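Local coordinates for putative TetR-family transcriptional regulator (Rhodococcus sp., PDB 2G3B), which probably binds DNA at the regulatory regions of its target genes and controls their transcription, as other TetR-family repressors do, at residues 6-11 and 42-47; 24-29 and 38-43. All coordinates share one frame; numbering follows the deposited sequence. Where two conformers were deposited one is given.

Overall arrangement
From the N terminus the chain runs along helix 2-23, turns into helix 26-33, and after a short turn enters helix 37-44, which leads to helix 47-66. Contact 2 (24-29 with 38-43) closes the small loop inside the predicted helix-turn-helix by setting helix 26-33 against helix 37-44. Contact 1 (6-11 with 42-47) closes a wider loop within which contact 2 is nested, bringing the end of helix 37-44 back to helix 2-23. The segments overlap at Tyr-42 and His-43, and the two centres are about 6 Å apart. Ile-8 joins them, since its CG2 lies 3.7 Å from Leu-40 CD1, so three helices share one apolar core.

Contact 1: 6-11 and 42-47; sequences DAILKA and YHFKDR
Phe-44 reaches from the last turn of helix 37-44 to two aliphatic side chains on helix 2-23, Ile-8 and Leu-9, and the contact is wholly apolar. CG2 of Ile-8 comes to 3.7 Å from CE1 of Phe-44, approaching the ring obliquely. The other branch of Ile-8 meets the same corner differently: its CD1 lies in the ring plane, at the edge, 3.9 Å from Phe-44 CE1. With CG2 anti to the backbone N and CG1 beside it (chi1 -73°), the isoleucine spreads its two branches about that one carbon. Leu-9 takes the far end of the ring. Its CD2 stands 3.7 Å from Phe-44 CZ, and CD1 is 4.0 Å from Phe-44 CE2; both methyls of the fork lie to one side of the ring plane, opposite the face that His-43 CB covers.

Within 42-47 the phenylalanine also has a local neighbour, His-43 CB, 3.7 Å above one ring face and offset toward the rim. In the turn that follows, Lys-45 breaks the helix with positive phi; a polar interaction there is made by Asp-46, whose OD1 caps helix 47-66 by bonding Gly-49 N. That helix adds Leu-50 beside Ile-8 and Ala-53 beside Phe-44.

With dispersion and burial as its means, the contact fixes no polar geometry; it joins the end of the predicted recognition helix to helix 2-23 by shape and the exclusion of water.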
ATOM      1  N   ASP A   6      15.614  13.532  18.635  1.00 35.10           N
ATOM      2  CA  ASP A   6      14.756  14.128  17.587  1.00 36.54           C
ATOM      3  C   ASP A   6      15.507  14.427  16.278  1.00 35.89           C
ATOM      4  O   ASP A   6      14.976  14.156  15.206  1.00 36.29           O
ATOM      5  CB  ASP A   6      14.100  15.416  18.116  1.00 37.49           C
ATOM      6  CG  ASP A   6      13.194  16.115  17.064  1.00 43.20           C
ATOM      7  OD1 ASP A   6      11.965  15.852  17.069  1.00 47.82           O
ATOM      8  OD2 ASP A   6      13.707  16.916  16.226  1.00 46.95           O
ATOM      9  N   ALA A   7      16.737  14.973  16.365  1.00 35.29           N
ATOM     10  CA  ALA A   7      17.570  15.217  15.178  1.00 33.39           C
ATOM     11  C   ALA A   7      17.932  13.919  14.485  1.00 32.61           C
ATOM     12  O   ALA A   7      17.920  13.835  13.258  1.00 32.56           O
ATOM     13  CB  ALA A   7      18.883  16.013  15.546  1.00 34.45           C
ATOM     14  N   ILE A   8      18.246  12.890  15.266  1.00 31.31           N
ATOM     15  CA  ILE A   8      18.599  11.609  14.678  1.00 31.10           C
ATOM     16  C   ILE A   8      17.392  11.037  13.886  1.00 30.75           C
ATOM     17  O   ILE A   8      17.544  10.520  12.757  1.00 30.16           O
ATOM     18  CB  ILE A   8      19.088  10.563  15.738  1.00 30.16           C
ATOM     19  CG1 ILE A   8      20.504  10.940  16.238  1.00 32.32           C
ATOM     20  CG2 ILE A   8      19.124   9.176  15.117  1.00 30.85           C
ATOM     21  CD1 ILE A   8      20.898  10.282  17.615  1.00 29.69           C
ATOM     22  N   LEU A   9      16.227  11.099  14.514  1.00 30.80           N
ATOM     23  CA  LEU A   9      15.018  10.463  13.962  1.00 30.99           C
ATOM     24  C   LEU A   9      14.555  11.256  12.725  1.00 31.66           C
ATOM     25  O   LEU A   9      14.220  10.691  11.677  1.00 34.52           O
ATOM     26  CB  LEU A   9      13.937  10.374  15.067  1.00 30.08           C
ATOM     27  CG  LEU A   9      14.373   9.395  16.178  1.00 30.93           C
ATOM     28  CD1 LEU A   9      13.395   9.270  17.306  1.00 31.90           C
ATOM     29  CD2 LEU A   9      14.698   8.038  15.562  1.00 31.13           C
ATOM     30  N   LYS A  10      14.589  12.578  12.822  1.00 32.63           N
ATOM     31  CA  LYS A  10      14.263  13.426  11.676  1.00 32.35           C
ATOM     32  C   LYS A  10      15.166  13.096  10.448  1.00 31.76           C
ATOM     33  O   LYS A  10      14.693  13.024   9.301  1.00 31.52           O
ATOM     34  CB  LYS A  10      14.435  14.865  12.120  1.00 32.59           C
ATOM     35  CG  LYS A  10      14.238  15.920  11.057  1.00 34.65           C
ATOM     36  CD  LYS A  10      14.796  17.224  11.602  1.00 42.14           C
ATOM     37  CE  LYS A  10      13.818  17.803  12.616  1.00 45.21           C
ATOM     38  N   ALA A  11      16.471  12.963  10.683  1.00 30.40           N
ATOM     39  CA  ALA A  11      17.414  12.590   9.621  1.00 29.99           C
ATOM     40  C   ALA A  11      17.154  11.167   9.131  1.00 30.92           C
ATOM     41  O   ALA A  11      17.333  10.853   7.961  1.00 32.03           O
ATOM     42  CB  ALA A  11      18.902  12.731  10.153  1.00 29.15           C
ATOM     43  N   TYR A  42      24.078   4.569  21.492  1.00 27.97           N
ATOM     44  CA  TYR A  42      23.650   4.741  22.880  1.00 30.02           C
ATOM     45  C   TYR A  42      22.122   4.869  23.020  1.00 30.34           C
ATOM     46  O   TYR A  42      21.523   4.249  23.898  1.00 29.74           O
ATOM     47  CB  TYR A  42      24.342   5.933  23.525  1.00 29.96           C
ATOM     48  CG  TYR A  42      24.068   6.024  25.018  1.00 33.19           C
ATOM     49  CD1 TYR A  42      24.595   5.064  25.929  1.00 33.64           C
ATOM     50  CD2 TYR A  42      23.289   7.056  25.530  1.00 33.79           C
ATOM     51  CE1 TYR A  42      24.318   5.148  27.318  1.00 32.25           C
ATOM     52  CE2 TYR A  42      22.997   7.126  26.891  1.00 33.90           C
ATOM     53  CZ  TYR A  42      23.523   6.187  27.770  1.00 33.56           C
ATOM     54  OH  TYR A  42      23.243   6.294  29.114  1.00 35.11           O
ATOM     55  N   HIS A  43      21.489   5.679  22.176  1.00 29.53           N
ATOM     56  CA  HIS A  43      20.017   5.850  22.334  1.00 31.67           C
ATOM     57  C   HIS A  43      19.198   4.752  21.736  1.00 30.56           C
ATOM     58  O   HIS A  43      18.107   4.487  22.215  1.00 31.61           O
ATOM     59  CB  HIS A  43      19.523   7.168  21.717  1.00 32.59           C
ATOM     60  CG  HIS A  43      19.960   8.374  22.479  1.00 36.04           C
ATOM     61  ND1 HIS A  43      19.738   8.509  23.834  1.00 43.10           N
ATOM     62  CD2 HIS A  43      20.598   9.503  22.086  1.00 39.72           C
ATOM     63  CE1 HIS A  43      20.246   9.657  24.250  1.00 42.64           C
ATOM     64  NE2 HIS A  43      20.764  10.284  23.210  1.00 40.80           N
ATOM     65  N   PHE A  44      19.657   4.169  20.635  1.00 29.42           N
ATOM     66  CA  PHE A  44      18.802   3.260  19.846  1.00 27.69           C
ATOM     67  C   PHE A  44      19.343   1.825  19.747  1.00 28.53           C
ATOM     68  O   PHE A  44      18.677   0.943  19.225  1.00 28.20           O
ATOM     69  CB  PHE A  44      18.565   3.876  18.464  1.00 27.33           C
ATOM     70  CG  PHE A  44      17.911   5.244  18.537  1.00 28.65           C
ATOM     71  CD1 PHE A  44      18.636   6.399  18.216  1.00 29.78           C
ATOM     72  CD2 PHE A  44      16.569   5.378  18.954  1.00 31.98           C
ATOM     73  CE1 PHE A  44      18.024   7.673  18.296  1.00 29.43           C
ATOM     74  CE2 PHE A  44      15.955   6.657  19.044  1.00 30.23           C
ATOM     75  CZ  PHE A  44      16.682   7.786  18.703  1.00 29.92           C
ATOM     76  N   LYS A  45      20.561   1.639  20.253  1.00 28.82           N
ATOM     77  CA  LYS A  45      21.253   0.353  20.430  1.00 30.54           C
ATOM     78  C   LYS A  45      21.851  -0.193  19.158  1.00 30.13           C
ATOM     79  O   LYS A  45      23.029  -0.582  19.138  1.00 28.56           O
ATOM     80  CB  LYS A  45      20.360  -0.725  21.086  1.00 30.47           C
ATOM     81  CG  LYS A  45      21.144  -1.993  21.408  1.00 32.37           C
ATOM     82  CD  LYS A  45      20.257  -3.184  21.776  1.00 34.46           C
ATOM     83  CE  LYS A  45      21.139  -4.395  22.113  1.00 41.84           C
ATOM     84  NZ  LYS A  45      20.376  -5.606  21.692  1.00 45.71           N
ATOM     85  N   ASP A  46      21.025  -0.276  18.126  1.00 28.88           N
ATOM     86  CA  ASP A  46      21.396  -0.961  16.890  1.00 30.43           C
ATOM     87  C   ASP A  46      20.482  -0.480  15.753  1.00 31.04           C
ATOM     88  O   ASP A  46      19.590   0.389  15.952  1.00 31.18           O
ATOM     89  CB  ASP A  46      21.385  -2.508  17.067  1.00 29.39           C
ATOM     90  CG  ASP A  46      20.076  -3.019  17.637  1.00 31.00           C
ATOM     91  OD1 ASP A  46      19.066  -2.281  17.534  1.00 29.38           O
ATOM     92  OD2 ASP A  46      20.070  -4.135  18.197  1.00 31.06           O
ATOM     93  N   ARG A  47      20.718  -0.997  14.548  1.00 30.75           N
ATOM     94  CA  ARG A  47      19.985  -0.522  13.383  0.50 31.39           C
ATOM     95  C   ARG A  47      18.492  -0.854  13.473  1.00 30.83           C
ATOM     96  O   ARG A  47      17.666  -0.004  13.144  1.00 29.15           O
ATOM     97  CB  ARG A  47      20.607  -1.029  12.076  0.50 32.08           C
ATOM     98  CG  ARG A  47      19.973  -0.439  10.822  0.50 32.63           C
ATOM     99  CD  ARG A  47      20.691  -0.963   9.558  0.50 33.74           C
ATOM    100  NE  ARG A  47      19.788  -1.050   8.408  0.50 37.54           N
ATOM    101  CZ  ARG A  47      18.886  -2.018   8.225  0.50 40.53           C
ATOM    102  NH1 ARG A  47      18.766  -3.020   9.103  0.50 41.34           N
ATOM    103  NH2 ARG A  47      18.125  -2.002   7.138  0.50 37.66           N
TER

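Contact 2: 24-29 and 38-43; sequences LRVNDV and GLLYYH
Val-26, in the first turn of helix 26-33, packs against Leu-40 and Tyr-41 of helix 37-44, the two helices of the predicted helix-turn-helix of this TetR-family protein. These three residues account for most of the surface buried here. Val-26 presents both methyls to Leu-40: CG1 lies 4.0 Å and CG2 4.2 Å from Leu-40 CD2. Leu-40 extends with CG anti to its own backbone N (chi1 -173°), and its fork divides the work, CD2 facing Val-26 while CD1 goes to Val-29 one turn further along. The side chains of Leu-40 and Val-29 meet at about a right angle. Behind this pair stands helix 2-23, with Ile-8 against Leu-40 and Ser-12 against Val-29, so the inner side of the contact is buried.

Tyr-41 works at the outer side. Although its CB does not point at helix 26-33, the long ring carries its phenol end to Val-26, whose CG1 meets the ring obliquely, 3.9 Å from Tyr-41 CZ. Cutting Val-26 back to an alanine would probably open a gap between the helices, leaving Leu-40 CD2 without its methyl neighbours and the phenol end of Tyr-41 freer to swing.

The phenol oxygen rests on the same branch, with Tyr-41 OH 3.7 Å from Val-26 CG1.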
ATOM      1  N   LEU A  24      19.825   3.940   4.012  1.00 47.74           N
ATOM      2  CA  LEU A  24      20.001   4.432   5.371  1.00 46.85           C
ATOM      3  C   LEU A  24      21.316   3.902   5.934  1.00 46.49           C
ATOM      4  O   LEU A  24      21.487   2.685   6.117  1.00 46.39           O
ATOM      5  CB  LEU A  24      18.865   3.949   6.270  1.00 46.65           C
ATOM      6  CG  LEU A  24      18.875   4.277   7.766  1.00 47.64           C
ATOM      7  CD1 LEU A  24      18.321   5.672   8.053  1.00 46.25           C
ATOM      8  CD2 LEU A  24      18.018   3.248   8.545  1.00 47.93           C
ATOM      9  N   ARG A  25      22.219   4.822   6.249  1.00 44.59           N
ATOM     10  CA  ARG A  25      23.468   4.458   6.824  1.00 43.43           C
ATOM     11  C   ARG A  25      23.607   5.270   8.139  1.00 42.90           C
ATOM     12  O   ARG A  25      23.369   6.492   8.165  1.00 41.00           O
ATOM     13  CB  ARG A  25      24.579   4.778   5.821  1.00 43.41           C
ATOM     14  CG  ARG A  25      24.719   3.819   4.608  1.00 42.22           C
ATOM     15  CD  ARG A  25      26.115   4.037   3.945  1.00 46.82           C
ATOM     16  NE  ARG A  25      27.246   3.473   4.710  1.00 52.65           N
ATOM     17  CZ  ARG A  25      28.242   4.155   5.304  1.00 53.46           C
ATOM     18  NH1 ARG A  25      28.331   5.481   5.243  1.00 55.12           N
ATOM     19  NH2 ARG A  25      29.170   3.492   5.964  1.00 53.17           N
ATOM     20  N   VAL A  26      23.944   4.580   9.219  1.00 42.03           N
ATOM     21  CA  VAL A  26      24.159   5.221  10.553  1.00 43.30           C
ATOM     22  C   VAL A  26      25.102   6.419  10.504  1.00 42.89           C
ATOM     23  O   VAL A  26      24.825   7.479  11.095  1.00 43.73           O
ATOM     24  CB  VAL A  26      24.648   4.176  11.571  1.00 43.12           C
ATOM     25  CG1 VAL A  26      25.243   4.819  12.832  1.00 44.53           C
ATOM     26  CG2 VAL A  26      23.483   3.234  11.930  1.00 44.43           C
ATOM     27  N   ASN A  27      26.194   6.270   9.775  1.00 42.08           N
ATOM     28  CA  ASN A  27      27.192   7.341   9.672  1.00 42.55           C
ATOM     29  C   ASN A  27      26.659   8.572   8.985  1.00 42.25           C
ATOM     30  O   ASN A  27      26.965   9.707   9.387  1.00 40.45           O
ATOM     31  CB  ASN A  27      28.398   6.855   8.894  1.00 43.55           C
ATOM     32  CG  ASN A  27      29.394   6.153   9.761  1.00 46.82           C
ATOM     33  OD1 ASN A  27      29.111   5.825  10.920  1.00 51.88           O
ATOM     34  ND2 ASN A  27      30.585   5.913   9.208  1.00 50.19           N
ATOM     35  N   ASP A  28      25.856   8.352   7.939  1.00 41.41           N
ATOM     36  CA  ASP A  28      25.266   9.468   7.219  1.00 41.91           C
ATOM     37  C   ASP A  28      24.172  10.171   8.049  1.00 41.22           C
ATOM     38  O   ASP A  28      24.178  11.420   8.167  1.00 41.65           O
ATOM     39  CB  ASP A  28      24.742   9.024   5.843  1.00 42.40           C
ATOM     40  CG  ASP A  28      25.840   8.416   4.966  1.00 44.82           C
ATOM     41  OD1 ASP A  28      27.017   8.867   5.029  1.00 46.92           O
ATOM     42  OD2 ASP A  28      25.529   7.486   4.202  1.00 49.42           O
ATOM     43  N   VAL A  29      23.280   9.366   8.634  1.00 39.60           N
ATOM     44  CA  VAL A  29      22.237   9.840   9.560  1.00 38.79           C
ATOM     45  C   VAL A  29      22.857  10.647  10.686  1.00 38.15           C
ATOM     46  O   VAL A  29      22.494  11.808  10.947  1.00 38.32           O
ATOM     47  CB  VAL A  29      21.452   8.652  10.186  1.00 38.72           C
ATOM     48  CG1 VAL A  29      20.521   9.154  11.325  1.00 38.26           C
ATOM     49  CG2 VAL A  29      20.630   7.965   9.134  1.00 38.21           C
ATOM     50  N   GLY A  38      28.280   6.925  17.847  1.00 25.78           N
ATOM     51  CA  GLY A  38      28.193   6.331  19.187  1.00 25.88           C
ATOM     52  C   GLY A  38      26.975   6.855  19.969  1.00 27.07           C
ATOM     53  O   GLY A  38      26.355   6.134  20.796  1.00 26.37           O
ATOM     54  N   LEU A  39      26.605   8.105  19.728  1.00 27.54           N
ATOM     55  CA  LEU A  39      25.401   8.622  20.435  1.00 27.09           C
ATOM     56  C   LEU A  39      24.182   7.930  19.905  1.00 28.55           C
ATOM     57  O   LEU A  39      23.245   7.614  20.671  1.00 27.76           O
ATOM     58  CB  LEU A  39      25.234  10.120  20.292  1.00 27.34           C
ATOM     59  CG  LEU A  39      24.008  10.715  21.001  1.00 29.47           C
ATOM     60  CD1 LEU A  39      24.161  10.664  22.543  1.00 29.76           C
ATOM     61  CD2 LEU A  39      23.724  12.089  20.532  1.00 30.83           C
ATOM     62  N   LEU A  40      24.174   7.704  18.591  1.00 28.33           N
ATOM     63  CA  LEU A  40      23.029   7.043  17.968  1.00 29.61           C
ATOM     64  C   LEU A  40      22.865   5.618  18.555  1.00 29.56           C
ATOM     65  O   LEU A  40      21.736   5.197  18.955  1.00 30.41           O
ATOM     66  CB  LEU A  40      23.202   7.111  16.432  1.00 29.06           C
ATOM     67  CG  LEU A  40      22.068   6.626  15.553  1.00 33.12           C
ATOM     68  CD1 LEU A  40      22.150   7.326  14.160  1.00 30.07           C
ATOM     69  CD2 LEU A  40      22.196   5.085  15.452  1.00 34.04           C
ATOM     70  N   TYR A  41      23.977   4.891  18.673  1.00 28.55           N
ATOM     71  CA  TYR A  41      23.933   3.568  19.279  1.00 29.37           C
ATOM     72  C   TYR A  41      23.598   3.561  20.767  1.00 29.37           C
ATOM     73  O   TYR A  41      22.935   2.634  21.252  1.00 25.54           O
ATOM     74  CB  TYR A  41      25.246   2.834  19.112  1.00 31.34           C
ATOM     75  CG  TYR A  41      25.605   2.520  17.681  1.00 32.70           C
ATOM     76  CD1 TYR A  41      24.753   1.805  16.866  1.00 35.34           C
ATOM     77  CD2 TYR A  41      26.859   2.874  17.172  1.00 36.22           C
ATOM     78  CE1 TYR A  41      25.102   1.499  15.553  1.00 35.38           C
ATOM     79  CE2 TYR A  41      27.224   2.560  15.845  1.00 38.12           C
ATOM     80  CZ  TYR A  41      26.356   1.875  15.065  1.00 37.67           C
ATOM     81  OH  TYR A  41      26.725   1.544  13.784  1.00 41.13           O
ATOM     82  N   TYR A  42      24.078   4.569  21.492  1.00 27.97           N
ATOM     83  CA  TYR A  42      23.650   4.741  22.880  1.00 30.02           C
ATOM     84  C   TYR A  42      22.122   4.869  23.020  1.00 30.34           C
ATOM     85  O   TYR A  42      21.523   4.249  23.898  1.00 29.74           O
ATOM     86  CB  TYR A  42      24.342   5.933  23.525  1.00 29.96           C
ATOM     87  CG  TYR A  42      24.068   6.024  25.018  1.00 33.19           C
ATOM     88  CD1 TYR A  42      24.595   5.064  25.929  1.00 33.64           C
ATOM     89  CD2 TYR A  42      23.289   7.056  25.530  1.00 33.79           C
ATOM     90  CE1 TYR A  42      24.318   5.148  27.318  1.00 32.25           C
ATOM     91  CE2 TYR A  42      22.997   7.126  26.891  1.00 33.90           C
ATOM     92  CZ  TYR A  42      23.523   6.187  27.770  1.00 33.56           C
ATOM     93  OH  TYR A  42      23.243   6.294  29.114  1.00 35.11           O
ATOM     94  N   HIS A  43      21.489   5.679  22.176  1.00 29.53           N
ATOM     95  CA  HIS A  43      20.017   5.850  22.334  1.00 31.67           C
ATOM     96  C   HIS A  43      19.198   4.752  21.736  1.00 30.56           C
ATOM     97  O   HIS A  43      18.107   4.487  22.215  1.00 31.61           O
ATOM     98  CB  HIS A  43      19.523   7.168  21.717  1.00 32.59           C
ATOM     99  CG  HIS A  43      19.960   8.374  22.479  1.00 36.04           C
ATOM    100  ND1 HIS A  43      19.738   8.509  23.834  1.00 43.10           N
ATOM    101  CD2 HIS A  43      20.598   9.503  22.086  1.00 39.72           C
ATOM    102  CE1 HIS A  43      20.246   9.657  24.250  1.00 42.64           C
ATOM    103  NE2 HIS A  43      20.764  10.284  23.210  1.00 40.80           N
TER